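Local coordinates for protein separin (Saccharomyces cerevisiae, PDB 5U1T) that cleaves the cohesin subunit Scc1 as a caspase-like cysteine protease at the onset of anaphase, and is held inactive by securin for most of the cell cycle, at residues C284-N289 and L323-C328; S331-E336 and S379-D384; T1159-P1164 and N1239-F1244. All blocks are in the same frame, centred on the assembly; numbering follows the deposited sequence.

Overall arrangement
Following the chain from its N terminus, contact 1 closes first: helix 319-336 comes back, at 323-328, onto the loop 284-289 between helices 264-274 and 298-313. Contact 2 opens one turn further along that same helix, at 331-336, and closes on the C-terminal end of helix 365-384. The two are therefore in series, neither nested nor crossed, with centres about 14 Å apart and N289 touching S331 between them. Contact 3 lies in the C50 peptidase family region, about 120 Å or more between centres from the others, on the opposite side of the chain's centre. There the loop that follows helix 1209-1237 returns to strand 1157-1163.

Contact 1: C284-N289 and L323-C328; sequences CNMSEN and LKCLVC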
# COMPACT_ATOMS: atom_id res chain seq x y z
N CYS A 284 70.27 -33.77 -8.45
CA CYS A 284 70.02 -32.52 -9.12
C CYS A 284 71.06 -31.50 -8.69
O CYS A 284 71.58 -31.58 -7.58
CB CYS A 284 68.61 -32.03 -8.79
SG CYS A 284 67.90 -32.67 -7.22
N ASN A 285 71.37 -30.57 -9.58
CA ASN A 285 72.29 -29.49 -9.25
C ASN A 285 71.60 -28.54 -8.28
O ASN A 285 70.82 -27.68 -8.69
CB ASN A 285 72.75 -28.74 -10.51
CG ASN A 285 74.07 -28.00 -10.31
OD1 ASN A 285 74.36 -27.48 -9.23
ND2 ASN A 285 74.88 -27.94 -11.37
N MET A 286 71.88 -28.72 -6.99
CA MET A 286 71.22 -27.95 -5.93
C MET A 286 71.55 -26.46 -6.05
O MET A 286 70.69 -25.59 -5.84
CB MET A 286 71.64 -28.47 -4.55
CG MET A 286 71.22 -29.91 -4.27
SD MET A 286 69.60 -30.04 -3.50
CE MET A 286 69.94 -29.30 -1.90
N SER A 287 72.80 -26.19 -6.42
CA SER A 287 73.31 -24.83 -6.54
C SER A 287 72.70 -24.08 -7.72
O SER A 287 72.78 -22.85 -7.78
CB SER A 287 74.84 -24.84 -6.64
OG SER A 287 75.33 -25.84 -7.53
N GLU A 288 72.11 -24.80 -8.66
CA GLU A 288 71.54 -24.16 -9.83
C GLU A 288 70.04 -24.32 -10.00
O GLU A 288 69.51 -23.96 -11.05
CB GLU A 288 72.23 -24.66 -11.09
CG GLU A 288 73.74 -24.67 -11.01
CD GLU A 288 74.31 -23.27 -11.00
OE1 GLU A 288 75.53 -23.13 -11.18
OE2 GLU A 288 73.54 -22.32 -10.80
N ASN A 289 69.38 -24.85 -8.99
CA ASN A 289 67.94 -25.07 -9.01
C ASN A 289 67.49 -25.83 -10.24
O ASN A 289 66.54 -25.45 -10.89
CB ASN A 289 67.15 -23.76 -8.89
CG ASN A 289 67.11 -23.24 -7.50
OD1 ASN A 289 66.94 -22.05 -7.28
ND2 ASN A 289 67.27 -24.12 -6.54
N LEU A 323 61.32 -30.23 -0.96
CA LEU A 323 60.87 -29.14 -1.78
C LEU A 323 62.00 -28.66 -2.64
O LEU A 323 61.85 -28.47 -3.83
CB LEU A 323 60.45 -27.99 -0.87
CG LEU A 323 59.26 -28.17 0.06
CD1 LEU A 323 59.10 -26.97 0.98
CD2 LEU A 323 58.00 -28.41 -0.74
N LYS A 324 63.15 -28.50 -2.01
CA LYS A 324 64.31 -27.98 -2.73
C LYS A 324 64.60 -28.77 -4.01
O LYS A 324 64.89 -28.19 -5.06
CB LYS A 324 65.54 -28.00 -1.82
CG LYS A 324 66.82 -27.64 -2.54
CD LYS A 324 66.71 -26.28 -3.18
CE LYS A 324 67.92 -25.98 -4.04
NZ LYS A 324 67.99 -24.53 -4.34
N CYS A 325 64.53 -30.09 -3.91
CA CYS A 325 64.66 -30.94 -5.08
C CYS A 325 63.50 -30.73 -6.04
O CYS A 325 63.69 -30.62 -7.25
CB CYS A 325 64.74 -32.40 -4.65
SG CYS A 325 66.14 -32.73 -3.59
N LEU A 326 62.29 -30.66 -5.49
CA LEU A 326 61.08 -30.43 -6.28
C LEU A 326 61.18 -29.18 -7.16
O LEU A 326 60.79 -29.21 -8.33
CB LEU A 326 59.87 -30.32 -5.35
CG LEU A 326 59.24 -31.65 -4.96
CD1 LEU A 326 60.19 -32.45 -4.11
CD2 LEU A 326 57.93 -31.40 -4.22
N VAL A 327 61.72 -28.11 -6.58
CA VAL A 327 61.98 -26.88 -7.33
C VAL A 327 62.97 -27.15 -8.46
O VAL A 327 62.78 -26.69 -9.59
CB VAL A 327 62.54 -25.77 -6.43
CG1 VAL A 327 62.87 -24.55 -7.26
CG2 VAL A 327 61.57 -25.43 -5.32
N CYS A 328 64.02 -27.90 -8.14
CA CYS A 328 65.05 -28.26 -9.11
C CYS A 328 64.47 -29.02 -10.29
O CYS A 328 64.77 -28.73 -11.45
CB CYS A 328 66.14 -29.12 -8.45
SG CYS A 328 67.25 -28.24 -7.30
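M286 and K324 cross obliquely, the methyl end of the methionine lying on the root of the lysine chain: M286 CE comes within 3.6 Å of K324 CG, and M286 SD lies 3.8 Å from the same carbon. K324 CG stands anti to its backbone N (chi1 173°), beside the carbonyl carbon; a bend at the next torsion precedes an extended end. The amine then turns to the loop backbone, where K324 NZ makes a weak hydrogen bond of 3.3 Å to M286 O. The position of this amine is less certain than the rest of the chain, because the side chain of N289, which crosses the lysine at about a right angle, is modelled doubtfully close to it.

Beside this pair the meeting groups are cysteines. C284 points at the helix, with its SG 4.0 Å from C325 SG and its CB 3.8 Å from C328 CB. The thiol of C328 faces the loop backbone, SG lying 3.7 Å from N289 CA, and here the two backbone segments approach most closely, CA to CA, with N289 CA 4.3 Å from C328 CA. The loop is shaped by a beta turn, E288 N bonding to N285 O, and by S287 OG, which donates to N285 OD1. L291 touches C284, E282 touches C325, and E373 of helix 365-384 reaches both N289 and V327.

M286 is exposed while V327 and C328 are buried, so the contact runs from solvent into the helical core. With C284 and C325 modelled as separate thiols, not covalently linked, the loop appears to be held to helix 319-336 largely by dispersion between sulfurs and carbons and, less surely, by a weak lysine-to-carbonyl bond.

Contact 2: S331-E336 and S379-D384; sequences STIRLE and SEICID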
# COMPACT_ATOMS: atom_id res chain seq x y z
N SER A 331 61.92 -26.87 -12.44
CA SER A 331 62.57 -25.78 -13.14
C SER A 331 63.18 -26.31 -14.43
O SER A 331 63.16 -25.64 -15.45
CB SER A 331 63.62 -25.11 -12.27
OG SER A 331 63.11 -24.81 -10.98
N THR A 332 63.72 -27.53 -14.38
CA THR A 332 64.31 -28.12 -15.58
C THR A 332 63.21 -28.46 -16.59
O THR A 332 63.43 -28.41 -17.79
CB THR A 332 65.14 -29.39 -15.28
OG1 THR A 332 66.04 -29.14 -14.20
CG2 THR A 332 65.96 -29.81 -16.51
N ILE A 333 62.02 -28.80 -16.09
CA ILE A 333 60.91 -29.13 -16.99
C ILE A 333 60.53 -27.93 -17.85
O ILE A 333 60.42 -28.06 -19.07
CB ILE A 333 59.66 -29.63 -16.23
CG1 ILE A 333 59.97 -30.96 -15.53
CG2 ILE A 333 58.48 -29.79 -17.17
CD1 ILE A 333 58.79 -31.89 -15.38
N ARG A 334 60.35 -26.77 -17.22
CA ARG A 334 60.10 -25.53 -17.95
C ARG A 334 61.20 -25.28 -18.97
O ARG A 334 60.93 -25.05 -20.15
CB ARG A 334 59.98 -24.33 -16.99
CG ARG A 334 58.56 -23.83 -16.81
CD ARG A 334 58.51 -22.40 -16.29
NE ARG A 334 57.96 -21.48 -17.28
CZ ARG A 334 58.63 -20.47 -17.83
NH1 ARG A 334 59.88 -20.24 -17.47
NH2 ARG A 334 58.05 -19.68 -18.73
N LEU A 335 62.45 -25.33 -18.49
CA LEU A 335 63.64 -25.09 -19.30
C LEU A 335 63.66 -25.91 -20.58
O LEU A 335 63.84 -25.38 -21.67
CB LEU A 335 64.90 -25.40 -18.49
CG LEU A 335 65.24 -24.28 -17.51
CD1 LEU A 335 66.14 -24.79 -16.38
CD2 LEU A 335 65.86 -23.11 -18.26
N GLU A 336 63.47 -27.21 -20.41
CA GLU A 336 63.47 -28.15 -21.52
C GLU A 336 62.34 -27.87 -22.49
O GLU A 336 62.48 -28.09 -23.69
CB GLU A 336 63.36 -29.57 -20.98
CG GLU A 336 64.57 -29.97 -20.18
CD GLU A 336 65.75 -30.25 -21.06
OE1 GLU A 336 65.66 -31.27 -21.78
OE2 GLU A 336 66.74 -29.46 -21.06
N SER A 379 53.14 -22.49 -11.20
CA SER A 379 52.11 -21.64 -11.80
C SER A 379 52.50 -21.26 -13.22
O SER A 379 51.66 -21.16 -14.12
CB SER A 379 51.88 -20.39 -10.95
OG SER A 379 53.06 -19.62 -10.82
N GLU A 380 53.80 -21.05 -13.41
CA GLU A 380 54.33 -20.73 -14.72
C GLU A 380 54.16 -21.91 -15.68
O GLU A 380 53.94 -21.71 -16.88
CB GLU A 380 55.81 -20.34 -14.60
CG GLU A 380 56.01 -18.93 -14.09
CD GLU A 380 55.19 -17.93 -14.89
OE1 GLU A 380 54.47 -17.11 -14.27
OE2 GLU A 380 55.26 -17.96 -16.14
N ILE A 381 54.25 -23.13 -15.16
CA ILE A 381 54.03 -24.31 -15.98
C ILE A 381 52.60 -24.32 -16.51
O ILE A 381 52.37 -24.57 -17.69
CB ILE A 381 54.31 -25.61 -15.19
CG1 ILE A 381 55.82 -25.85 -15.07
CG2 ILE A 381 53.66 -26.80 -15.87
CD1 ILE A 381 56.38 -26.78 -16.13
N CYS A 382 51.65 -24.01 -15.63
CA CYS A 382 50.25 -23.98 -16.01
C CYS A 382 49.97 -22.97 -17.12
O CYS A 382 49.15 -23.23 -17.99
CB CYS A 382 49.38 -23.68 -14.80
SG CYS A 382 49.46 -24.99 -13.58
N ILE A 383 50.66 -21.84 -17.11
CA ILE A 383 50.48 -20.87 -18.18
C ILE A 383 51.16 -21.33 -19.49
O ILE A 383 50.68 -21.03 -20.58
CB ILE A 383 50.99 -19.49 -17.75
CG1 ILE A 383 50.30 -19.08 -16.46
CG2 ILE A 383 50.75 -18.45 -18.83
CD1 ILE A 383 50.82 -17.80 -15.89
N ASP A 384 52.27 -22.07 -19.38
CA ASP A 384 52.92 -22.63 -20.57
C ASP A 384 52.04 -23.69 -21.23
O ASP A 384 52.14 -23.93 -22.43
CB ASP A 384 54.27 -23.26 -20.21
CG ASP A 384 55.33 -22.23 -19.83
OD1 ASP A 384 55.03 -21.02 -19.83
OD2 ASP A 384 56.47 -22.64 -19.52
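I333 and I381, both buried, form the tight side of this contact with the CG of R334. I381 CD1 wedges between I333 CG2, 3.8 Å away, and R334 CG at 3.7 Å; the two isoleucines cross at about a right angle, whereas the arginine chain slides past I381 in the opposite direction. The helix segments run nearly parallel, at 27°, with axes 10.4 Å apart.

The other side is looser, polar and partly exposed. R334 bends at chi3 (114°), and its NE lies 3.6 Å from E380 CB and 2.9 Å from D384 OD2. R334 and D384 form a salt bridge of two weak bonds, NE to OD2 and NH2 to OD1 at 3.5 Å; OD1 lies in the guanidinium plane at its edge, although the two planes are turned 42° apart. The carboxylate of E380 adds a nearby opposite charge without a bond to R334, while its CB packs on the arginine. R162 is the stronger partner of both E380 and D384, and E155 pairs with R334 NH1. An alanine in place of R334 would probably leave E155 without this mate, take from D384 one of its two arginines and open a gap beside I381 CD1.

Beside the apolar seam of these near-parallel helices, R334 and R162 would thus probably offset part of the negative charge of E155, E380 and D384.

Contact 3: T1159-P1164 and N1239-F1244; sequences THLRLP and NGVQGF
F1244 N bonds to V1241 O at 3.1 Å, closing the short 3-10 turn from which both side chains point toward the strand. Just before it, G1240 has positive phi (97°), and a side chain there would jam against the carbonyl of N1239.

F1244 has the largest share of the buried surface of any residue here. A chi1 of -167° puts F1244 CG anti to the backbone N, beside the carbonyl carbon. L1161 CG sits over one face of the ring, 4.2 Å above its plane and offset toward the rim, with L1161 CD2 4.0 Å from F1244 CD1. At the far end T1159 O lies in the ring plane at the edge, 3.7 Å from F1244 CZ, and T1159 OG1 approaches F1244 CE1 obliquely. K1150 adds a cation-pi contact to the same ring. V1241 meets the leucines branch by branch: V1241 CG1 lies 3.9 Å from L1161 CD2, and V1241 CG2 is the same distance from L1163 CD2.

All the residues that touch are buried, and the join is largely apolar apart from the threonine. H1160 points away from the loop, and its ND1 is bonded to S1149 OG; it and R1162 touch helix 1036-1054. Strand 1157-1163 lies between strands 960-962 and 1146-1152, antiparallel to both. The loop, arriving from helix 1209-1237, packs on one face of this mixed sheet, then runs on to strand 1248-1249, which joins the same sheet beside strand 1353-1362.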
# COMPACT_ATOMS: atom_id res chain seq x y z
N THR A 1159 -53.33 1.71 12.17
CA THR A 1159 -53.67 2.78 11.24
C THR A 1159 -52.49 3.71 11.07
O THR A 1159 -51.61 3.78 11.91
CB THR A 1159 -54.91 3.57 11.72
OG1 THR A 1159 -54.62 4.25 12.94
CG2 THR A 1159 -56.07 2.63 11.96
N HIS A 1160 -52.49 4.45 9.97
CA HIS A 1160 -51.33 5.24 9.61
C HIS A 1160 -51.82 6.41 8.79
O HIS A 1160 -52.79 6.26 8.09
CB HIS A 1160 -50.34 4.38 8.83
CG HIS A 1160 -49.42 5.15 7.93
ND1 HIS A 1160 -48.32 5.84 8.40
CD2 HIS A 1160 -49.42 5.32 6.59
CE1 HIS A 1160 -47.69 6.41 7.39
NE2 HIS A 1160 -48.34 6.11 6.28
N LEU A 1161 -51.20 7.59 8.89
CA LEU A 1161 -51.61 8.63 7.96
C LEU A 1161 -50.51 9.60 7.55
O LEU A 1161 -49.58 9.84 8.30
CB LEU A 1161 -52.81 9.41 8.53
CG LEU A 1161 -52.90 9.90 9.97
CD1 LEU A 1161 -51.84 10.94 10.18
CD2 LEU A 1161 -54.28 10.46 10.23
N ARG A 1162 -50.61 10.14 6.33
CA ARG A 1162 -49.54 10.99 5.79
C ARG A 1162 -49.99 12.44 5.77
O ARG A 1162 -51.00 12.77 5.17
CB ARG A 1162 -49.14 10.53 4.38
CG ARG A 1162 -48.76 9.08 4.31
CD ARG A 1162 -48.20 8.70 2.96
NE ARG A 1162 -46.91 8.01 3.10
CZ ARG A 1162 -45.74 8.59 2.86
NH1 ARG A 1162 -45.71 9.87 2.46
NH2 ARG A 1162 -44.59 7.91 3.02
N LEU A 1163 -49.22 13.29 6.44
CA LEU A 1163 -49.56 14.71 6.55
C LEU A 1163 -48.61 15.54 5.72
O LEU A 1163 -47.40 15.51 5.95
CB LEU A 1163 -49.53 15.15 8.01
CG LEU A 1163 -50.23 14.20 8.99
CD1 LEU A 1163 -49.98 14.59 10.42
CD2 LEU A 1163 -51.71 14.19 8.69
N PRO A 1164 -49.13 16.28 4.74
CA PRO A 1164 -48.36 17.04 3.75
C PRO A 1164 -47.62 18.28 4.27
O PRO A 1164 -46.45 18.51 3.86
CB PRO A 1164 -49.43 17.46 2.74
CG PRO A 1164 -50.50 16.45 2.89
CD PRO A 1164 -50.54 16.13 4.34
N ASN A 1239 -54.07 19.62 11.13
CA ASN A 1239 -55.38 20.16 10.90
C ASN A 1239 -56.34 19.04 10.61
O ASN A 1239 -56.29 18.40 9.58
CB ASN A 1239 -55.36 21.22 9.81
CG ASN A 1239 -54.59 20.80 8.61
OD1 ASN A 1239 -53.92 19.77 8.62
ND2 ASN A 1239 -54.68 21.58 7.55
N GLY A 1240 -57.20 18.79 11.57
CA GLY A 1240 -58.22 17.78 11.43
C GLY A 1240 -57.90 16.44 12.02
O GLY A 1240 -58.78 15.60 12.08
N VAL A 1241 -56.68 16.22 12.46
CA VAL A 1241 -56.33 14.91 12.97
C VAL A 1241 -55.65 14.87 14.32
O VAL A 1241 -54.93 13.93 14.60
CB VAL A 1241 -55.48 14.14 11.96
CG1 VAL A 1241 -56.33 13.69 10.81
CG2 VAL A 1241 -54.36 15.02 11.46
N GLN A 1242 -55.89 15.86 15.15
CA GLN A 1242 -55.30 15.85 16.46
C GLN A 1242 -55.92 14.73 17.25
O GLN A 1242 -55.39 14.32 18.25
CB GLN A 1242 -55.54 17.16 17.17
CG GLN A 1242 -54.96 18.36 16.47
CD GLN A 1242 -54.94 19.56 17.36
OE1 GLN A 1242 -55.46 19.53 18.45
NE2 GLN A 1242 -54.33 20.63 16.90
N GLY A 1243 -57.06 14.26 16.80
CA GLY A 1243 -57.75 13.14 17.42
C GLY A 1243 -57.10 11.78 17.28
O GLY A 1243 -57.45 10.84 18.01
N PHE A 1244 -56.14 11.68 16.36
CA PHE A 1244 -55.34 10.47 16.17
C PHE A 1244 -54.55 10.21 17.45
O PHE A 1244 -54.25 9.07 17.79
CB PHE A 1244 -54.41 10.64 14.96
CG PHE A 1244 -53.77 9.35 14.46
CD1 PHE A 1244 -54.49 8.45 13.69
CD2 PHE A 1244 -52.44 9.08 14.73
CE1 PHE A 1244 -53.90 7.30 13.21
CE2 PHE A 1244 -51.84 7.92 14.25
CZ PHE A 1244 -52.57 7.03 13.49